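Local coordinates for DNA mismatch repair protein MutS (PDB 1EWQ) that takes part in DNA mismatch repair, binding mismatched DNA and hydrolysing ATP weakly, at residues Gly321-Leu332 against Arg354-Leu365; Thr596-Gln604 against His615-Tyr623. All blocks are in the same frame, centred on the assembly; numbering follows the deposited sequence.

Contact 1: residues Gly321-Leu332 against Arg354-Leu365; sequences GVRRLLYRLADL and RSLQILPELRAL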
loop_
_atom_site.group_PDB
_atom_site.type_symbol
_atom_site.label_atom_id
_atom_site.label_comp_id
_atom_site.label_asym_id
_atom_site.label_seq_id
_atom_site.Cartn_x
_atom_site.Cartn_y
_atom_site.Cartn_z
ATOM N N GLY C 321 -1.078 39.380 9.162
ATOM C CA GLY C 321 -1.627 40.017 7.980
ATOM C C GLY C 321 -1.006 39.449 6.718
ATOM O O GLY C 321 -1.710 39.093 5.766
ATOM N N VAL C 322 0.319 39.363 6.710
ATOM C CA VAL C 322 1.036 38.827 5.558
ATOM C C VAL C 322 0.608 37.380 5.298
ATOM O O VAL C 322 0.321 37.009 4.156
ATOM C CB VAL C 322 2.568 38.905 5.783
ATOM C CG1 VAL C 322 3.304 38.047 4.771
ATOM C CG2 VAL C 322 3.021 40.349 5.659
ATOM N N ARG C 323 0.544 36.580 6.362
ATOM C CA ARG C 323 0.146 35.179 6.263
ATOM C C ARG C 323 -1.292 35.032 5.739
ATOM O O ARG C 323 -1.600 34.107 4.986
ATOM C CB ARG C 323 0.310 34.487 7.634
ATOM C CG ARG C 323 1.779 34.264 8.044
ATOM C CD ARG C 323 1.949 33.764 9.486
ATOM N NE ARG C 323 1.234 32.515 9.740
ATOM C CZ ARG C 323 1.530 31.344 9.180
ATOM N NH1 ARG C 323 2.544 31.251 8.325
ATOM N NH2 ARG C 323 0.801 30.267 9.456
ATOM N N ARG C 324 -2.165 35.954 6.135
ATOM C CA ARG C 324 -3.555 35.941 5.686
ATOM C C ARG C 324 -3.559 36.130 4.172
ATOM O O ARG C 324 -4.216 35.388 3.439
ATOM C CB ARG C 324 -4.335 37.103 6.327
ATOM C CG ARG C 324 -5.629 36.714 7.021
ATOM C CD ARG C 324 -6.533 37.937 7.234
ATOM N NE ARG C 324 -5.840 39.016 7.931
ATOM C CZ ARG C 324 -5.408 38.946 9.189
ATOM N NH1 ARG C 324 -5.602 37.846 9.909
ATOM N NH2 ARG C 324 -4.752 39.972 9.721
ATOM N N LEU C 325 -2.814 37.132 3.708
ATOM C CA LEU C 325 -2.747 37.433 2.280
ATOM C C LEU C 325 -2.076 36.326 1.472
ATOM O O LEU C 325 -2.572 35.959 0.403
ATOM C CB LEU C 325 -2.038 38.779 2.050
ATOM C CG LEU C 325 -2.869 39.994 2.508
ATOM C CD1 LEU C 325 -2.008 41.244 2.571
ATOM C CD2 LEU C 325 -4.057 40.193 1.555
ATOM N N LEU C 326 -0.967 35.791 1.984
ATOM C CA LEU C 326 -0.245 34.721 1.296
ATOM C C LEU C 326 -1.109 33.481 1.093
ATOM O O LEU C 326 -0.975 32.778 0.098
ATOM C CB LEU C 326 1.005 34.329 2.079
ATOM C CG LEU C 326 2.126 35.360 2.123
ATOM C CD1 LEU C 326 3.277 34.815 2.970
ATOM C CD2 LEU C 326 2.583 35.680 0.696
ATOM N N TYR C 327 -1.995 33.220 2.046
ATOM C CA TYR C 327 -2.883 32.069 1.981
ATOM C C TYR C 327 -3.557 31.942 0.618
ATOM O O TYR C 327 -3.804 30.840 0.142
ATOM C CB TYR C 327 -3.954 32.186 3.069
ATOM C CG TYR C 327 -4.893 31.002 3.159
ATOM C CD1 TYR C 327 -4.560 29.871 3.909
ATOM C CD2 TYR C 327 -6.109 31.010 2.488
ATOM C CE1 TYR C 327 -5.421 28.778 3.986
ATOM C CE2 TYR C 327 -6.973 29.924 2.555
ATOM C CZ TYR C 327 -6.625 28.812 3.307
ATOM O OH TYR C 327 -7.500 27.753 3.375
ATOM N N ARG C 328 -3.858 33.073 -0.010
ATOM C CA ARG C 328 -4.521 33.040 -1.308
ATOM C C ARG C 328 -3.555 33.153 -2.481
ATOM O O ARG C 328 -3.992 33.266 -3.623
ATOM C CB ARG C 328 -5.562 34.165 -1.409
ATOM C CG ARG C 328 -6.787 34.005 -0.499
ATOM C CD ARG C 328 -7.698 35.229 -0.579
ATOM N NE ARG C 328 -8.380 35.374 -1.871
ATOM C CZ ARG C 328 -9.547 34.806 -2.178
ATOM N NH1 ARG C 328 -10.180 34.047 -1.285
ATOM N NH2 ARG C 328 -10.087 34.990 -3.382
ATOM N N LEU C 329 -2.251 33.107 -2.217
ATOM C CA LEU C 329 -1.273 33.243 -3.298
ATOM C C LEU C 329 -0.961 31.939 -4.042
ATOM O O LEU C 329 -0.496 30.964 -3.452
ATOM C CB LEU C 329 0.031 33.833 -2.757
ATOM C CG LEU C 329 0.939 34.464 -3.807
ATOM C CD1 LEU C 329 0.311 35.763 -4.273
ATOM C CD2 LEU C 329 2.327 34.718 -3.237
ATOM N N ALA C 330 -1.216 31.921 -5.343
ATOM C CA ALA C 330 -0.918 30.732 -6.131
ATOM C C ALA C 330 0.610 30.607 -6.271
ATOM O O ALA C 330 1.350 31.495 -5.842
ATOM C CB ALA C 330 -1.575 30.838 -7.506
ATOM N N ASP C 331 1.065 29.499 -6.851
ATOM C CA ASP C 331 2.491 29.223 -7.076
ATOM C C ASP C 331 2.922 29.975 -8.351
ATOM O O ASP C 331 2.823 29.439 -9.460
ATOM C CB ASP C 331 2.679 27.708 -7.274
ATOM C CG ASP C 331 4.144 27.295 -7.410
ATOM O OD1 ASP C 331 4.977 28.128 -7.834
ATOM O OD2 ASP C 331 4.451 26.121 -7.106
ATOM N N LEU C 332 3.398 31.206 -8.194
ATOM C CA LEU C 332 3.797 32.017 -9.338
ATOM C C LEU C 332 5.051 31.554 -10.075
ATOM O O LEU C 332 5.269 31.920 -11.238
ATOM C CB LEU C 332 3.947 33.476 -8.908
ATOM C CG LEU C 332 2.639 34.281 -8.853
ATOM C CD1 LEU C 332 1.573 33.501 -8.104
ATOM C CD2 LEU C 332 2.901 35.632 -8.205
ATOM N N ARG C 354 -5.897 36.526 -9.603
ATOM C CA ARG C 354 -6.184 36.541 -8.174
ATOM C C ARG C 354 -4.926 36.915 -7.395
ATOM O O ARG C 354 -4.960 37.769 -6.505
ATOM C CB ARG C 354 -6.696 35.170 -7.703
ATOM C CG ARG C 354 -6.695 35.032 -6.175
ATOM C CD ARG C 354 -7.400 33.783 -5.640
ATOM N NE ARG C 354 -6.916 32.506 -6.172
ATOM C CZ ARG C 354 -5.637 32.153 -6.291
ATOM N NH1 ARG C 354 -4.671 32.987 -5.931
ATOM N NH2 ARG C 354 -5.323 30.941 -6.740
ATOM N N SER C 355 -3.812 36.282 -7.752
ATOM C CA SER C 355 -2.536 36.538 -7.090
ATOM C C SER C 355 -2.039 37.966 -7.299
ATOM O O SER C 355 -1.497 38.583 -6.381
ATOM C CB SER C 355 -1.480 35.555 -7.594
ATOM O OG SER C 355 -1.863 34.227 -7.306
ATOM N N LEU C 356 -2.218 38.490 -8.503
ATOM C CA LEU C 356 -1.771 39.842 -8.795
ATOM C C LEU C 356 -2.616 40.901 -8.083
ATOM O O LEU C 356 -2.192 42.049 -7.946
ATOM C CB LEU C 356 -1.772 40.089 -10.305
ATOM C CG LEU C 356 -0.797 39.225 -11.112
ATOM C CD1 LEU C 356 -0.812 39.668 -12.560
ATOM C CD2 LEU C 356 0.613 39.333 -10.536
ATOM N N GLN C 357 -3.809 40.517 -7.636
ATOM C CA GLN C 357 -4.684 41.439 -6.912
ATOM C C GLN C 357 -4.260 41.459 -5.444
ATOM O O GLN C 357 -4.534 42.406 -4.713
ATOM C CB GLN C 357 -6.147 40.998 -7.039
ATOM C CG GLN C 357 -6.661 41.024 -8.476
ATOM C CD GLN C 357 -8.101 40.555 -8.617
ATOM O OE1 GLN C 357 -8.466 39.475 -8.148
ATOM N NE2 GLN C 357 -8.919 41.363 -9.282
ATOM N N ILE C 358 -3.577 40.402 -5.027
ATOM C CA ILE C 358 -3.093 40.279 -3.658
ATOM C C ILE C 358 -1.791 41.064 -3.516
ATOM O O ILE C 358 -1.534 41.705 -2.496
ATOM C CB ILE C 358 -2.810 38.798 -3.313
ATOM C CG1 ILE C 358 -4.120 38.010 -3.322
ATOM C CG2 ILE C 358 -2.087 38.689 -1.967
ATOM C CD1 ILE C 358 -3.919 36.520 -3.222
ATOM N N LEU C 359 -0.988 41.012 -4.571
ATOM C CA LEU C 359 0.312 41.664 -4.617
ATOM C C LEU C 359 0.326 43.089 -4.074
ATOM O O LEU C 359 1.130 43.411 -3.207
ATOM C CB LEU C 359 0.846 41.630 -6.047
ATOM C CG LEU C 359 2.364 41.617 -6.176
ATOM C CD1 LEU C 359 2.933 40.466 -5.347
ATOM C CD2 LEU C 359 2.749 41.478 -7.648
ATOM N N PRO C 360 -0.556 43.966 -4.582
ATOM C CA PRO C 360 -0.588 45.349 -4.094
ATOM C C PRO C 360 -0.918 45.475 -2.606
ATOM O O PRO C 360 -0.469 46.408 -1.945
ATOM C CB PRO C 360 -1.630 46.011 -4.991
ATOM C CG PRO C 360 -2.496 44.872 -5.421
ATOM C CD PRO C 360 -1.513 43.780 -5.684
ATOM N N GLU C 361 -1.697 44.535 -2.080
ATOM C CA GLU C 361 -2.050 44.558 -0.664
ATOM C C GLU C 361 -0.826 44.196 0.184
ATOM O O GLU C 361 -0.585 44.792 1.234
ATOM C CB GLU C 361 -3.193 43.576 -0.390
ATOM C CG GLU C 361 -4.460 43.850 -1.194
ATOM C CD GLU C 361 -5.582 42.877 -0.866
ATOM O OE1 GLU C 361 -6.095 42.911 0.276
ATOM O OE2 GLU C 361 -5.944 42.070 -1.748
ATOM N N LEU C 362 -0.059 43.209 -0.272
ATOM C CA LEU C 362 1.151 42.800 0.435
ATOM C C LEU C 362 2.149 43.945 0.365
ATOM O O LEU C 362 2.791 44.288 1.355
ATOM C CB LEU C 362 1.771 41.565 -0.218
ATOM C CG LEU C 362 1.142 40.204 0.054
ATOM C CD1 LEU C 362 1.718 39.189 -0.912
ATOM C CD2 LEU C 362 1.395 39.797 1.495
ATOM N N ARG C 363 2.272 44.535 -0.821
ATOM C CA ARG C 363 3.193 45.644 -1.016
ATOM C C ARG C 363 2.861 46.756 -0.025
ATOM O O ARG C 363 3.752 47.410 0.507
ATOM C CB ARG C 363 3.111 46.168 -2.454
ATOM C CG ARG C 363 4.248 47.107 -2.804
ATOM C CD ARG C 363 4.456 47.246 -4.307
ATOM N NE ARG C 363 5.856 47.561 -4.595
ATOM C CZ ARG C 363 6.331 47.915 -5.786
ATOM N NH1 ARG C 363 5.524 48.013 -6.834
ATOM N NH2 ARG C 363 7.624 48.155 -5.931
ATOM N N ALA C 364 1.573 46.950 0.232
ATOM C CA ALA C 364 1.135 47.979 1.165
ATOM C C ALA C 364 1.563 47.666 2.597
ATOM O O ALA C 364 1.870 48.573 3.368
ATOM C CB ALA C 364 -0.378 48.130 1.097
ATOM N N LEU C 365 1.584 46.383 2.952
ATOM C CA LEU C 365 1.965 45.970 4.305
ATOM C C LEU C 365 3.470 45.953 4.539
ATOM O O LEU C 365 3.949 46.419 5.566
ATOM C CB LEU C 365 1.405 44.582 4.619
ATOM C CG LEU C 365 -0.087 44.462 4.915
ATOM C CD1 LEU C 365 -0.462 42.994 5.008
ATOM C CD2 LEU C 365 -0.411 45.177 6.213
#
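L325 projects from helix 321-326 into a hole formed by I358, E361, L362 and L365 of helix 354-365, a knob-into-hole contact between two antiparallel helices of MutS domain III. Their short axes approach to 10.1 Å. L325 and L362 run antiparallel alongside each other, with L325 CB 3.6 Å from L362 CD2. At its end L325 divides: CD1 meets L365 CD1 tip to tip at 3.4 Å, tighter than usual van der Waals contact, while CD2 lies against OE1 of E361. I358 fills the next level of the interface. Its CG2 branch meets CB of L325, while CG1, anti to the carbonyl carbon (chi1 -66°), carries I358 CD1 to 3.4 Å from R328 CB. On the inner side the L362 side chain crosses that of L326 at about a right angle, CD1 meeting CD2, and helix 514-540 covers L326, L329 and L332.

The outer side is polar and more open. Here R328 and R354 cross with their guanidinium planes 88° apart, and the contact is made by R328 NH2 on the aliphatic CD of R354, at 3.7 Å. Bent at chi3, R354 brings NH2 to 3.8 Å from CB of A330; its NH1 is modelled too close to R328 O, at a poor angle, for a bond to be read there. An alanine in place of R354 would probably leave the R328 guanidinium without the CD it lies beside and uncover the methyl of A330. The next residue, S355, uses its OG twice: it donates to A351 O within its own helix, and it accepts the backbone N-H of A330 across the contact, N to OG 3.1 Å with an angle of 157° at the hydrogen.

Contact 2: residues Thr596-Gln604 against His615-Tyr623; sequences TALIALLAQ and HLPLFDGIY
Q604, the first residue after helix 589-603, meets the loop at L618 and F619 with nearly its whole side chain. CB starts toward that loop, and CG, set beside the backbone N (chi1 -75°), passes L618 CD2 at 4.0 Å. From there the chain runs extended to CD, which brings the amide up to the main chain of F619. OE1 accepts the N-H of F619 at 3.1 Å from its N, the donor standing 36° out of the carbonyl plane rather than on a lone pair. The same oxygen lies at the edge of the F619 ring, 3.6 Å from CD1, and a water placed between it and P617 O may bridge the two. Q604 NE2 gives a nearly straight bond to F619 O, with NE2 to O 2.9 Å and an angle of 172°, in the carbonyl plane and on a lone pair; its second partner is L296 O. Gripped at both ends, the amide is held against rotation.

This is the P-loop NTPase domain: helix 589-603 follows the predicted ATP-binding loop, and the chain then returns through strand 613-616 of one sheet to strand 621-625, an outermost strand of another. The small side chains of A597, A600 and A603 meet the strands and the loop. L616 CD1 presses on A603 CB at 3.5 Å, tighter than usual, and also lies against I599 CG2, the side chains of L616 and I599 crossing at about a right angle. A600 CB lies obliquely by CE1 of F619, and the F619 ring is edge-to-face with that of Y690. Toward the N-terminal end of the helix I622 CG2 meets A597 CB at 3.9 Å, and I622 CD1 lies against A597 O.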
loop_
_atom_site.group_PDB
_atom_site.type_symbol
_atom_site.label_atom_id
_atom_site.label_comp_id
_atom_site.label_asym_id
_atom_site.label_seq_id
_atom_site.Cartn_x
_atom_site.Cartn_y
_atom_site.Cartn_z
ATOM N N THR C 596 19.540 17.625 20.652
ATOM C CA THR C 596 20.744 18.436 20.515
ATOM C C THR C 596 21.006 18.709 19.031
ATOM O O THR C 596 21.235 19.847 18.628
ATOM C CB THR C 596 21.957 17.709 21.117
ATOM O OG1 THR C 596 21.726 17.474 22.509
ATOM C CG2 THR C 596 23.219 18.534 20.943
ATOM N N ALA C 597 20.956 17.656 18.221
ATOM C CA ALA C 597 21.176 17.787 16.787
ATOM C C ALA C 597 20.093 18.660 16.150
ATOM O O ALA C 597 20.375 19.489 15.278
ATOM C CB ALA C 597 21.182 16.405 16.132
ATOM N N LEU C 598 18.852 18.482 16.587
ATOM C CA LEU C 598 17.771 19.271 16.010
ATOM C C LEU C 598 17.881 20.753 16.338
ATOM O O LEU C 598 17.649 21.600 15.478
ATOM C CB LEU C 598 16.408 18.712 16.440
ATOM C CG LEU C 598 16.132 17.340 15.813
ATOM C CD1 LEU C 598 14.856 16.737 16.407
ATOM C CD2 LEU C 598 16.028 17.484 14.303
ATOM N N ILE C 599 18.242 21.073 17.572
ATOM C CA ILE C 599 18.392 22.476 17.952
ATOM C C ILE C 599 19.472 23.120 17.078
ATOM O O ILE C 599 19.293 24.234 16.572
ATOM C CB ILE C 599 18.773 22.602 19.447
ATOM C CG1 ILE C 599 17.561 22.225 20.310
ATOM C CG2 ILE C 599 19.266 24.012 19.756
ATOM C CD1 ILE C 599 17.902 22.057 21.781
ATOM N N ALA C 600 20.585 22.403 16.902
ATOM C CA ALA C 600 21.706 22.876 16.080
ATOM C C ALA C 600 21.258 22.995 14.623
ATOM O O ALA C 600 21.605 23.954 13.928
ATOM C CB ALA C 600 22.878 21.904 16.182
ATOM N N LEU C 601 20.482 22.021 14.168
ATOM C CA LEU C 601 19.984 22.027 12.794
ATOM C C LEU C 601 19.100 23.242 12.553
ATOM O O LEU C 601 19.238 23.933 11.540
ATOM C CB LEU C 601 19.188 20.756 12.517
ATOM C CG LEU C 601 18.495 20.609 11.155
ATOM C CD1 LEU C 601 19.400 21.078 10.023
ATOM C CD2 LEU C 601 18.113 19.142 10.968
ATOM N N LEU C 602 18.191 23.499 13.493
ATOM C CA LEU C 602 17.276 24.631 13.379
ATOM C C LEU C 602 18.021 25.965 13.390
ATOM O O LEU C 602 17.710 26.863 12.612
ATOM C CB LEU C 602 16.240 24.588 14.511
ATOM C CG LEU C 602 15.206 23.456 14.450
ATOM C CD1 LEU C 602 14.350 23.458 15.720
ATOM C CD2 LEU C 602 14.335 23.631 13.221
ATOM N N ALA C 603 19.005 26.101 14.270
ATOM C CA ALA C 603 19.772 27.343 14.327
ATOM C C ALA C 603 20.531 27.605 13.024
ATOM O O ALA C 603 20.628 28.749 12.569
ATOM C CB ALA C 603 20.753 27.300 15.484
ATOM N N GLN C 604 21.074 26.554 12.418
ATOM C CA GLN C 604 21.835 26.752 11.193
ATOM C C GLN C 604 20.985 26.859 9.939
ATOM O O GLN C 604 21.483 26.894 8.801
ATOM C CB GLN C 604 22.933 25.685 11.091
ATOM C CG GLN C 604 24.067 26.035 12.082
ATOM C CD GLN C 604 25.218 25.064 12.089
ATOM O OE1 GLN C 604 25.330 24.238 12.995
ATOM N NE2 GLN C 604 26.090 25.150 11.081
ATOM N N HIS C 615 23.167 28.851 23.085
ATOM C CA HIS C 615 24.401 29.425 22.578
ATOM C C HIS C 615 24.931 28.252 21.773
ATOM O O HIS C 615 25.088 27.157 22.309
ATOM C CB HIS C 615 25.334 29.788 23.739
ATOM C CG HIS C 615 24.947 31.053 24.448
ATOM N ND1 HIS C 615 25.369 32.298 24.034
ATOM C CD2 HIS C 615 24.142 31.267 25.518
ATOM C CE1 HIS C 615 24.843 33.224 24.817
ATOM N NE2 HIS C 615 24.095 32.626 25.725
ATOM N N LEU C 616 25.192 28.470 20.489
ATOM C CA LEU C 616 25.635 27.384 19.630
ATOM C C LEU C 616 26.780 27.685 18.686
ATOM O O LEU C 616 26.932 28.809 18.207
ATOM C CB LEU C 616 24.456 26.896 18.785
ATOM C CG LEU C 616 23.215 26.414 19.537
ATOM C CD1 LEU C 616 22.023 26.420 18.597
ATOM C CD2 LEU C 616 23.462 25.024 20.115
ATOM N N PRO C 617 27.623 26.677 18.423
ATOM C CA PRO C 617 28.743 26.873 17.501
ATOM C C PRO C 617 28.217 26.554 16.092
ATOM O O PRO C 617 27.086 26.075 15.936
ATOM C CB PRO C 617 29.773 25.854 17.984
ATOM C CG PRO C 617 28.922 24.728 18.467
ATOM C CD PRO C 617 27.778 25.426 19.193
ATOM N N LEU C 618 29.011 26.834 15.068
ATOM C CA LEU C 618 28.576 26.529 13.718
ATOM C C LEU C 618 29.199 25.195 13.320
ATOM O O LEU C 618 30.381 25.126 12.979
ATOM C CB LEU C 618 29.003 27.643 12.773
ATOM C CG LEU C 618 28.306 28.966 13.075
ATOM C CD1 LEU C 618 29.009 30.133 12.390
ATOM C CD2 LEU C 618 26.858 28.844 12.635
ATOM N N PHE C 619 28.409 24.126 13.406
ATOM C CA PHE C 619 28.894 22.794 13.065
ATOM C C PHE C 619 29.031 22.626 11.549
ATOM O O PHE C 619 28.252 23.189 10.784
ATOM C CB PHE C 619 27.941 21.721 13.619
ATOM C CG PHE C 619 27.775 21.769 15.116
ATOM C CD1 PHE C 619 26.635 22.325 15.687
ATOM C CD2 PHE C 619 28.753 21.255 15.956
ATOM C CE1 PHE C 619 26.477 22.362 17.078
ATOM C CE2 PHE C 619 28.597 21.292 17.345
ATOM C CZ PHE C 619 27.459 21.844 17.902
ATOM N N ASP C 620 30.026 21.850 11.122
ATOM C CA ASP C 620 30.232 21.619 9.696
ATOM C C ASP C 620 29.434 20.400 9.238
ATOM O O ASP C 620 29.290 20.145 8.043
ATOM C CB ASP C 620 31.728 21.458 9.386
ATOM C CG ASP C 620 32.320 20.186 9.950
ATOM O OD1 ASP C 620 31.671 19.514 10.779
ATOM O OD2 ASP C 620 33.462 19.859 9.563
ATOM N N GLY C 621 28.883 19.672 10.206
ATOM C CA GLY C 621 28.093 18.490 9.899
ATOM C C GLY C 621 27.614 17.764 11.142
ATOM O O GLY C 621 28.201 17.894 12.219
ATOM N N ILE C 622 26.524 17.022 11.007
ATOM C CA ILE C 622 25.995 16.250 12.125
ATOM C C ILE C 622 26.072 14.787 11.718
ATOM O O ILE C 622 25.506 14.396 10.696
ATOM C CB ILE C 622 24.544 16.613 12.424
ATOM C CG1 ILE C 622 24.456 18.076 12.869
ATOM C CG2 ILE C 622 23.991 15.680 13.487
ATOM C CD1 ILE C 622 23.036 18.609 12.948
ATOM N N TYR C 623 26.784 13.990 12.511
ATOM C CA TYR C 623 26.958 12.570 12.217
ATOM C C TYR C 623 26.404 11.685 13.322
ATOM O O TYR C 623 26.864 11.733 14.460
ATOM C CB TYR C 623 28.441 12.254 12.000
ATOM C CG TYR C 623 29.089 13.138 10.961
ATOM C CD1 TYR C 623 29.921 14.202 11.331
ATOM C CD2 TYR C 623 28.842 12.937 9.603
ATOM C CE1 TYR C 623 30.496 15.049 10.368
ATOM C CE2 TYR C 623 29.405 13.778 8.634
ATOM C CZ TYR C 623 30.230 14.830 9.021
ATOM O OH TYR C 623 30.765 15.656 8.051
HETATM O O HOH W 1 24.120 25.235 15.687
#

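In the fold
Contact 1 is partly buried and lies within the helical domain III, whereas contact 2 is buried in the ATPase domain; their centres are 34 Å apart, they do not touch, and they share no helix or strand. One joins helix to helix through long, interlocking leucines, with arginines and a glutamate along its open flank. The other sets a helix against two strands and the loop between them, where alanines meet the strands and no charged side chain crosses the contact. Both pin main chain with a polar side chain, singly at the partly buried contact 1 and doubly at the buried contact 2.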